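Local coordinates for hydrazine synthase alpha subunit (PDB 5C2V), which condenses hydroxylamine with ammonia to yield hydrazine, the second half-reaction of the heme-containing hydrazine synthase complex of an anammox bacterium, at residues K290-D295 with P340-D345; Y300-Y305 with Q312-S317; V518-S523 with Y588-A593. All blocks are in the same frame, centred on the assembly; numbering follows the deposited sequence.

Interaction 1 (K290-D295 with P340-D345); sequences KITFGD and PYPLPD
K290 and F293 both point toward the proline-rich run P340-D345, and in each CG stands anti to the carbonyl carbon, beside the backbone N (chi1 -61° and -58°). The methylenes of K290 pass over the backbone there: CD lies 3.2 Å from P340 O, and CE comes obliquely to the Y341 ring, 3.5 Å from CD2. Lysine suits this place because its aliphatic part can pack while its charged end makes a cation-pi contact with W232. P342 wedges between K290 and T292, its CB 3.9 Å from T292 CG2. F293 takes P344 over one face as a CH-pi contact, with P344 CG 4.0 Å from the ring centroid, and meets P342 O in plane at its edge. Proline fits well here, being rigid, without an amide N-H to satisfy, and rich in C-H groups for an aromatic face. T292 OG1 donates to D295 OD1 and pairs with K297 N, tying the turn together. The contact joins the first strands, 285-291 and 336-342, of two consecutive four-stranded sheets, consistent with adjacent propeller blades; I291 and P340 lean on strand 297-303, whereas Y341 and L343 rest on P387 of strand 381-387.

Interaction 2 (Y300-Y305 with Q312-S317); sequences YVESPY and QLAAVS
Y300 lays the face of its ring over the methyl group of A314, its partner in an antiparallel pair. The first torsion of Y300 puts CG between the backbone N and the carbonyl carbon (chi1 61°). The ring lies over A314 CB, which is 3.9 Å from the ring centroid and 28° off the ring normal, a CH-pi contact. CZ is the ring atom nearest to that methyl, at 3.5 Å from A314 CB. Alanine suits this place because its single methyl lets the ring lie flat over the strand. On the same face E302 flanks A314 from the other strand, with OE1 3.9 Å from A314 CB, and Q312, bent at chi2 (-59°), leads its amide away to T330 and G335. The opposite face belongs to V301 and L313, whose branched chains cross obliquely and touch through V301 CG2 and L313 CD2 at 4.1 Å.

Between the two faces runs the backbone of a beta hairpin, whose strands 297-303 and 312-317 are the middle two of a four-stranded antiparallel sheet, consistent with a blade of the six-bladed propeller in the N-terminal domain. Y300 and A314 exchange two nearly straight hydrogen bonds, with Y300 N 2.9 Å from A314 O. E302 and Q312 exchange two more, E302 N to Q312 O also being 2.9 Å, but here each donor stands above the plane of its carbonyl. V301 and L313 form the non-hydrogen-bonded pair between them.

The touching residues are all buried, and the N-H and carbonyl groups of Y300, A314, E302 and Q312 satisfy one another, leaving E302 as a buried acid. Its OE2 forms a salt bridge with K328 and its OE1 a hydrogen bond with the Y326 hydroxyl, which would probably stabilise the ionised carboxylate on this buried face of the sheet.

Interaction 3 (V518-S523 with Y588-A593); sequences VTSQLS and YDSPFA
On strand 517-522 of the middle domain, an outer strand of a small mixed sheet, S520 forms a single beta bridge with F592 of the irregular loop that follows strand 553-556. The carbonyl of P591 is gripped twice: S520 N donates to P591 O over 2.9 Å, and T519 OG1 donates to the same P591 O over 3.0 Å, the two donors coming from opposite faces of the carbonyl plane. T519 can do this because OG1 lies anti to its backbone N (chi1 -162°). In return A593 N donates to S520 O at 3.2 Å, a somewhat bent bond that meets the oxygen nearly along its C=O axis, and F592 CA adds a C-H contact to S520 O.

The side chains fill in around this backbone frame. S520 CB sits over one face of the F592 ring, 3.8 Å from its centroid and 19° off the normal, as a CH-pi contact offset toward the rim. Serine is small enough to let the ring lie close to the strand. Its OG faces that of S590, but the modelled spacing between the two hydroxyls is doubtfully short. V518 CG2 brushes S590 CB at 4.1 Å.

Strand 428-433 pairs with 517-522 on its inner side, placing T430 against S520, Y588 and S590, while W428 meets the F592 ring edge-to-face. P591 and A593 pack on strand 503-510, T519 and Q521 on I464 of strand 461-467, and W85 of the gamma subunit reaches Y588.

Interactions 1 and 2 share one sheet, since strands 285-291 and 297-303 are neighbours in it, and along the chain interaction 2 is nested inside the loop that interaction 1 closes. Their centres are 15 Å apart, yet they touch: P340 CD lies 3.7 Å from V301 CG2, so the proline of the next sheet packs on the V301 and L313 face of the hairpin. Interaction 3 follows later, across the chain's centre, with nearest atoms about 28 Å from interaction 1. It alone approaches a heme: the T519 side chain is about 9 Å from a bound heme c, probably heme 1, since V518 is about 10 Å, side chain to side chain, from C556, which binds that heme covalently. The other two lie away from the hemes and metal sites.

Interaction 1 (K290-D295 with P340-D345)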
loop_
_atom_site.group_PDB
_atom_site.type_symbol
_atom_site.label_atom_id
_atom_site.label_comp_id
_atom_site.label_asym_id
_atom_site.label_seq_id
_atom_site.Cartn_x
_atom_site.Cartn_y
_atom_site.Cartn_z
ATOM N N LYS D 290 2.081 16.967 20.904
ATOM C CA LYS D 290 1.509 17.724 22.010
ATOM C C LYS D 290 0.029 17.976 21.740
ATOM O O LYS D 290 -0.444 17.779 20.621
ATOM C CB LYS D 290 2.258 19.042 22.217
ATOM C CG LYS D 290 3.732 18.866 22.553
ATOM C CD LYS D 290 4.394 20.188 22.898
ATOM C CE LYS D 290 5.902 20.030 23.016
ATOM N NZ LYS D 290 6.280 19.003 24.026
ATOM N N ILE D 291 -0.703 18.407 22.763
ATOM C CA ILE D 291 -2.148 18.571 22.643
ATOM C C ILE D 291 -2.597 20.008 22.909
ATOM O O ILE D 291 -2.175 20.628 23.886
ATOM C CB ILE D 291 -2.894 17.622 23.603
ATOM C CG1 ILE D 291 -2.361 16.195 23.454
ATOM C CG2 ILE D 291 -4.393 17.669 23.350
ATOM C CD1 ILE D 291 -3.057 15.183 24.333
ATOM N N THR D 292 -3.454 20.527 22.034
ATOM C CA THR D 292 -3.982 21.881 22.178
ATOM C C THR D 292 -5.061 21.943 23.250
ATOM O O THR D 292 -5.788 20.978 23.473
ATOM C CB THR D 292 -4.568 22.407 20.857
ATOM O OG1 THR D 292 -5.665 21.576 20.457
ATOM C CG2 THR D 292 -3.511 22.409 19.768
ATOM N N PHE D 293 -5.145 23.082 23.927
ATOM C CA PHE D 293 -6.112 23.269 25.000
ATOM C C PHE D 293 -7.505 23.681 24.516
ATOM O O PHE D 293 -8.510 23.197 25.034
ATOM C CB PHE D 293 -5.562 24.288 25.999
ATOM C CG PHE D 293 -4.242 23.885 26.590
ATOM C CD1 PHE D 293 -4.190 23.068 27.706
ATOM C CD2 PHE D 293 -3.053 24.294 26.009
ATOM C CE1 PHE D 293 -2.977 22.682 28.245
ATOM C CE2 PHE D 293 -1.836 23.912 26.544
ATOM C CZ PHE D 293 -1.799 23.105 27.663
ATOM N N GLY D 294 -7.566 24.579 23.536
ATOM C CA GLY D 294 -8.844 25.087 23.067
ATOM C C GLY D 294 -9.740 24.108 22.328
ATOM O O GLY D 294 -10.863 23.845 22.760
ATOM N N ASP D 295 -9.254 23.564 21.216
ATOM C CA ASP D 295 -10.037 22.609 20.433
ATOM C C ASP D 295 -9.648 21.160 20.716
ATOM O O ASP D 295 -10.191 20.238 20.106
ATOM C CB ASP D 295 -9.911 22.906 18.935
ATOM C CG ASP D 295 -8.510 23.316 18.530
ATOM O OD1 ASP D 295 -7.542 22.873 19.183
ATOM O OD2 ASP D 295 -8.378 24.084 17.553
ATOM N N PRO D 340 6.563 21.759 17.809
ATOM C CA PRO D 340 5.424 22.657 18.034
ATOM C C PRO D 340 5.062 22.755 19.515
ATOM O O PRO D 340 5.161 21.757 20.227
ATOM C CB PRO D 340 4.302 21.995 17.235
ATOM C CG PRO D 340 4.630 20.541 17.291
ATOM C CD PRO D 340 6.136 20.446 17.291
ATOM N N TYR D 341 4.654 23.935 19.973
ATOM C CA TYR D 341 4.271 24.107 21.372
ATOM C C TYR D 341 2.978 24.903 21.551
ATOM O O TYR D 341 3.009 26.132 21.609
ATOM C CB TYR D 341 5.393 24.773 22.165
ATOM C CG TYR D 341 5.342 24.416 23.630
ATOM C CD1 TYR D 341 4.516 25.108 24.505
ATOM C CD2 TYR D 341 6.100 23.369 24.135
ATOM C CE1 TYR D 341 4.457 24.777 25.843
ATOM C CE2 TYR D 341 6.049 23.029 25.470
ATOM C CZ TYR D 341 5.226 23.736 26.318
ATOM O OH TYR D 341 5.174 23.400 27.648
ATOM N N PRO D 342 1.836 24.203 21.628
ATOM C CA PRO D 342 0.534 24.851 21.825
ATOM C C PRO D 342 0.448 25.610 23.149
ATOM O O PRO D 342 1.034 25.185 24.146
ATOM C CB PRO D 342 -0.457 23.677 21.815
ATOM C CG PRO D 342 0.302 22.511 21.257
ATOM C CD PRO D 342 1.727 22.734 21.633
ATOM N N LEU D 343 -0.282 26.722 23.152
ATOM C CA LEU D 343 -0.503 27.498 24.368
ATOM C C LEU D 343 -1.977 27.474 24.762
ATOM O O LEU D 343 -2.848 27.345 23.903
ATOM C CB LEU D 343 -0.036 28.946 24.182
ATOM C CG LEU D 343 1.463 29.248 24.262
ATOM C CD1 LEU D 343 1.713 30.739 24.080
ATOM C CD2 LEU D 343 2.040 28.766 25.582
ATOM N N PRO D 344 -2.259 27.598 26.070
ATOM C CA PRO D 344 -3.625 27.709 26.600
ATOM C C PRO D 344 -4.380 28.920 26.052
ATOM O O PRO D 344 -5.600 29.000 26.186
ATOM C CB PRO D 344 -3.401 27.843 28.108
ATOM C CG PRO D 344 -2.117 27.138 28.350
ATOM C CD PRO D 344 -1.267 27.442 27.149
ATOM N N ASP D 345 -3.650 29.846 25.436
ATOM C CA ASP D 345 -4.234 31.044 24.846
ATOM C C ASP D 345 -4.682 30.765 23.418
ATOM O O ASP D 345 -5.069 31.682 22.690
ATOM C CB ASP D 345 -3.231 32.198 24.857
ATOM C CG ASP D 345 -2.593 32.400 26.213
ATOM O OD1 ASP D 345 -3.265 32.134 27.230
ATOM O OD2 ASP D 345 -1.419 32.822 26.260
#

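Interaction 2 (Y300-Y305 with Q312-S317)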
loop_
_atom_site.group_PDB
_atom_site.type_symbol
_atom_site.label_atom_id
_atom_site.label_comp_id
_atom_site.label_asym_id
_atom_site.label_seq_id
_atom_site.Cartn_x
_atom_site.Cartn_y
_atom_site.Cartn_z
ATOM N N TYR D 300 1.287 17.071 15.961
ATOM C CA TYR D 300 2.549 16.353 15.933
ATOM C C TYR D 300 3.345 16.616 14.665
ATOM O O TYR D 300 2.808 17.067 13.650
ATOM C CB TYR D 300 2.304 14.851 16.094
ATOM C CG TYR D 300 1.461 14.225 15.001
ATOM C CD1 TYR D 300 0.078 14.370 14.994
ATOM C CD2 TYR D 300 2.045 13.471 13.992
ATOM C CE1 TYR D 300 -0.696 13.792 14.004
ATOM C CE2 TYR D 300 1.279 12.890 12.998
ATOM C CZ TYR D 300 -0.091 13.053 13.009
ATOM O OH TYR D 300 -0.857 12.478 12.022
ATOM N N VAL D 301 4.637 16.324 14.745
ATOM C CA VAL D 301 5.526 16.439 13.605
ATOM C C VAL D 301 5.442 15.174 12.770
ATOM O O VAL D 301 5.748 14.072 13.248
ATOM C CB VAL D 301 6.986 16.673 14.037
ATOM C CG1 VAL D 301 7.926 16.505 12.852
ATOM C CG2 VAL D 301 7.140 18.049 14.663
ATOM N N GLU D 302 5.012 15.345 11.525
ATOM C CA GLU D 302 4.952 14.249 10.575
ATOM C C GLU D 302 6.131 14.369 9.621
ATOM O O GLU D 302 6.158 15.240 8.749
ATOM C CB GLU D 302 3.626 14.270 9.814
ATOM C CG GLU D 302 3.274 12.971 9.114
ATOM C CD GLU D 302 1.958 13.058 8.368
ATOM O OE1 GLU D 302 0.949 12.512 8.863
ATOM O OE2 GLU D 302 1.932 13.678 7.284
ATOM N N SER D 303 7.105 13.486 9.799
ATOM C CA SER D 303 8.321 13.497 9.003
ATOM C C SER D 303 8.193 12.578 7.799
ATOM O O SER D 303 7.668 11.468 7.914
ATOM C CB SER D 303 9.522 13.083 9.855
ATOM O OG SER D 303 9.388 11.753 10.318
ATOM N N PRO D 304 8.685 13.042 6.640
ATOM C CA PRO D 304 8.709 12.282 5.387
ATOM C C PRO D 304 9.389 10.931 5.559
ATOM O O PRO D 304 8.965 9.935 4.972
ATOM C CB PRO D 304 9.519 13.178 4.452
ATOM C CG PRO D 304 9.342 14.545 4.991
ATOM C CD PRO D 304 9.269 14.384 6.477
ATOM N N TYR D 305 10.441 10.910 6.368
ATOM C CA TYR D 305 11.175 9.686 6.644
ATOM C C TYR D 305 10.938 9.250 8.085
ATOM O O TYR D 305 10.733 10.081 8.970
ATOM C CB TYR D 305 12.667 9.883 6.372
ATOM C CG TYR D 305 12.951 10.511 5.024
ATOM C CD1 TYR D 305 12.980 9.740 3.869
ATOM C CD2 TYR D 305 13.182 11.876 4.907
ATOM C CE1 TYR D 305 13.235 10.311 2.635
ATOM C CE2 TYR D 305 13.438 12.455 3.679
ATOM C CZ TYR D 305 13.464 11.668 2.546
ATOM O OH TYR D 305 13.717 12.243 1.322
ATOM N N GLN D 312 6.612 18.082 8.362
ATOM C CA GLN D 312 5.441 18.952 8.379
ATOM C C GLN D 312 4.676 18.823 9.694
ATOM O O GLN D 312 5.088 18.089 10.593
ATOM C CB GLN D 312 4.520 18.633 7.200
ATOM C CG GLN D 312 5.188 18.775 5.843
ATOM C CD GLN D 312 5.715 20.176 5.595
ATOM O OE1 GLN D 312 5.171 21.156 6.104
ATOM N NE2 GLN D 312 6.780 20.276 4.810
ATOM N N LEU D 313 3.562 19.541 9.801
ATOM C CA LEU D 313 2.731 19.493 10.999
ATOM C C LEU D 313 1.371 18.868 10.707
ATOM O O LEU D 313 0.649 19.320 9.817
ATOM C CB LEU D 313 2.542 20.896 11.584
ATOM C CG LEU D 313 3.772 21.593 12.167
ATOM C CD1 LEU D 313 3.392 22.951 12.738
ATOM C CD2 LEU D 313 4.429 20.726 13.231
ATOM N N ALA D 314 1.024 17.831 11.462
ATOM C CA ALA D 314 -0.268 17.172 11.300
ATOM C C ALA D 314 -1.050 17.198 12.607
ATOM O O ALA D 314 -0.472 17.380 13.679
ATOM C CB ALA D 314 -0.079 15.743 10.818
ATOM N N ALA D 315 -2.364 17.020 12.520
ATOM C CA ALA D 315 -3.202 17.071 13.711
ATOM C C ALA D 315 -4.392 16.116 13.652
ATOM O O ALA D 315 -5.022 15.953 12.607
ATOM C CB ALA D 315 -3.692 18.495 13.942
ATOM N N VAL D 316 -4.690 15.490 14.788
ATOM C CA VAL D 316 -5.898 14.678 14.937
ATOM C C VAL D 316 -6.513 14.932 16.309
ATOM O O VAL D 316 -5.803 14.950 17.311
ATOM C CB VAL D 316 -5.618 13.164 14.767
ATOM C CG1 VAL D 316 -5.391 12.818 13.304
ATOM C CG2 VAL D 316 -4.430 12.729 15.615
ATOM N N SER D 317 -7.827 15.130 16.352
ATOM C CA SER D 317 -8.513 15.456 17.602
ATOM C C SER D 317 -8.264 14.401 18.676
ATOM O O SER D 317 -8.361 13.203 18.414
ATOM C CB SER D 317 -10.017 15.610 17.368
ATOM O OG SER D 317 -10.652 14.346 17.288
#

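Interaction 3 (V518-S523 with Y588-A593)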
loop_
_atom_site.group_PDB
_atom_site.type_symbol
_atom_site.label_atom_id
_atom_site.label_comp_id
_atom_site.label_asym_id
_atom_site.label_seq_id
_atom_site.Cartn_x
_atom_site.Cartn_y
_atom_site.Cartn_z
ATOM N N VAL D 518 -7.178 -17.181 29.326
ATOM C CA VAL D 518 -6.515 -16.392 30.356
ATOM C C VAL D 518 -5.266 -17.127 30.830
ATOM O O VAL D 518 -5.257 -18.357 30.907
ATOM C CB VAL D 518 -7.460 -16.109 31.552
ATOM C CG1 VAL D 518 -7.970 -17.410 32.156
ATOM C CG2 VAL D 518 -6.767 -15.256 32.607
ATOM N N THR D 519 -4.204 -16.386 31.130
ATOM C CA THR D 519 -2.979 -17.027 31.589
ATOM C C THR D 519 -2.111 -16.143 32.476
ATOM O O THR D 519 -2.233 -14.913 32.478
ATOM C CB THR D 519 -2.116 -17.500 30.402
ATOM O OG1 THR D 519 -1.159 -18.464 30.857
ATOM C CG2 THR D 519 -1.388 -16.328 29.768
ATOM N N SER D 520 -1.242 -16.804 33.235
ATOM C CA SER D 520 -0.196 -16.146 34.004
ATOM C C SER D 520 1.140 -16.370 33.305
ATOM O O SER D 520 1.394 -17.450 32.771
ATOM C CB SER D 520 -0.149 -16.683 35.437
ATOM O OG SER D 520 -1.416 -16.596 36.062
ATOM N N GLN D 521 1.993 -15.353 33.308
ATOM C CA GLN D 521 3.249 -15.414 32.575
ATOM C C GLN D 521 4.257 -14.392 33.085
ATOM O O GLN D 521 3.984 -13.657 34.032
ATOM C CB GLN D 521 3.001 -15.183 31.088
ATOM C CG GLN D 521 2.477 -13.794 30.785
ATOM C CD GLN D 521 2.492 -13.476 29.309
ATOM O OE1 GLN D 521 1.953 -14.225 28.494
ATOM N NE2 GLN D 521 3.122 -12.366 28.953
ATOM N N LEU D 522 5.413 -14.343 32.431
ATOM C CA LEU D 522 6.476 -13.410 32.785
ATOM C C LEU D 522 6.025 -11.959 32.656
ATOM O O LEU D 522 5.146 -11.638 31.857
ATOM C CB LEU D 522 7.706 -13.645 31.906
ATOM C CG LEU D 522 8.452 -14.972 32.040
ATOM C CD1 LEU D 522 9.269 -15.245 30.788
ATOM C CD2 LEU D 522 9.350 -14.947 33.263
ATOM N N SER D 523 6.634 -11.086 33.452
ATOM C CA SER D 523 6.324 -9.663 33.404
ATOM C C SER D 523 7.602 -8.858 33.197
ATOM O O SER D 523 8.705 -9.382 33.366
ATOM C CB SER D 523 5.612 -9.220 34.684
ATOM O OG SER D 523 6.471 -9.303 35.805
ATOM N N TYR D 588 -3.237 -14.762 41.986
ATOM C CA TYR D 588 -3.923 -15.218 40.780
ATOM C C TYR D 588 -4.020 -16.737 40.750
ATOM O O TYR D 588 -3.051 -17.436 41.050
ATOM C CB TYR D 588 -3.209 -14.729 39.520
ATOM C CG TYR D 588 -3.368 -13.255 39.239
ATOM C CD1 TYR D 588 -4.604 -12.723 38.892
ATOM C CD2 TYR D 588 -2.280 -12.398 39.299
ATOM C CE1 TYR D 588 -4.753 -11.375 38.627
ATOM C CE2 TYR D 588 -2.418 -11.052 39.035
ATOM C CZ TYR D 588 -3.655 -10.544 38.700
ATOM O OH TYR D 588 -3.793 -9.200 38.436
ATOM N N ASP D 589 -5.196 -17.243 40.398
ATOM C CA ASP D 589 -5.402 -18.680 40.262
ATOM C C ASP D 589 -5.316 -19.165 38.814
ATOM O O ASP D 589 -5.563 -20.337 38.536
ATOM C CB ASP D 589 -6.748 -19.077 40.865
ATOM C CG ASP D 589 -6.825 -18.781 42.347
ATOM O OD1 ASP D 589 -6.162 -19.495 43.128
ATOM O OD2 ASP D 589 -7.548 -17.838 42.728
ATOM N N SER D 590 -4.995 -18.263 37.892
ATOM C CA SER D 590 -4.878 -18.630 36.481
ATOM C C SER D 590 -3.616 -19.451 36.220
ATOM O O SER D 590 -2.572 -19.199 36.822
ATOM C CB SER D 590 -4.885 -17.380 35.598
ATOM O OG SER D 590 -3.844 -16.491 35.962
ATOM N N PRO D 591 -3.712 -20.443 35.320
ATOM C CA PRO D 591 -2.581 -21.320 34.985
ATOM C C PRO D 591 -1.444 -20.590 34.275
ATOM O O PRO D 591 -1.689 -19.661 33.503
ATOM C CB PRO D 591 -3.208 -22.366 34.053
ATOM C CG PRO D 591 -4.675 -22.297 34.315
ATOM C CD PRO D 591 -4.949 -20.864 34.641
ATOM N N PHE D 592 -0.212 -21.009 34.546
ATOM C CA PHE D 592 0.957 -20.470 33.860
ATOM C C PHE D 592 1.118 -21.103 32.482
ATOM O O PHE D 592 0.627 -22.205 32.238
ATOM C CB PHE D 592 2.218 -20.686 34.697
ATOM C CG PHE D 592 2.286 -19.817 35.919
ATOM C CD1 PHE D 592 1.734 -20.238 37.117
ATOM C CD2 PHE D 592 2.896 -18.574 35.869
ATOM C CE1 PHE D 592 1.791 -19.440 38.242
ATOM C CE2 PHE D 592 2.956 -17.770 36.991
ATOM C CZ PHE D 592 2.403 -18.204 38.180
ATOM N N ALA D 593 1.798 -20.395 31.584
ATOM C CA ALA D 593 2.007 -20.877 30.222
ATOM C C ALA D 593 2.745 -22.213 30.202
ATOM O O ALA D 593 3.828 -22.347 30.772
ATOM C CB ALA D 593 2.768 -19.841 29.409
#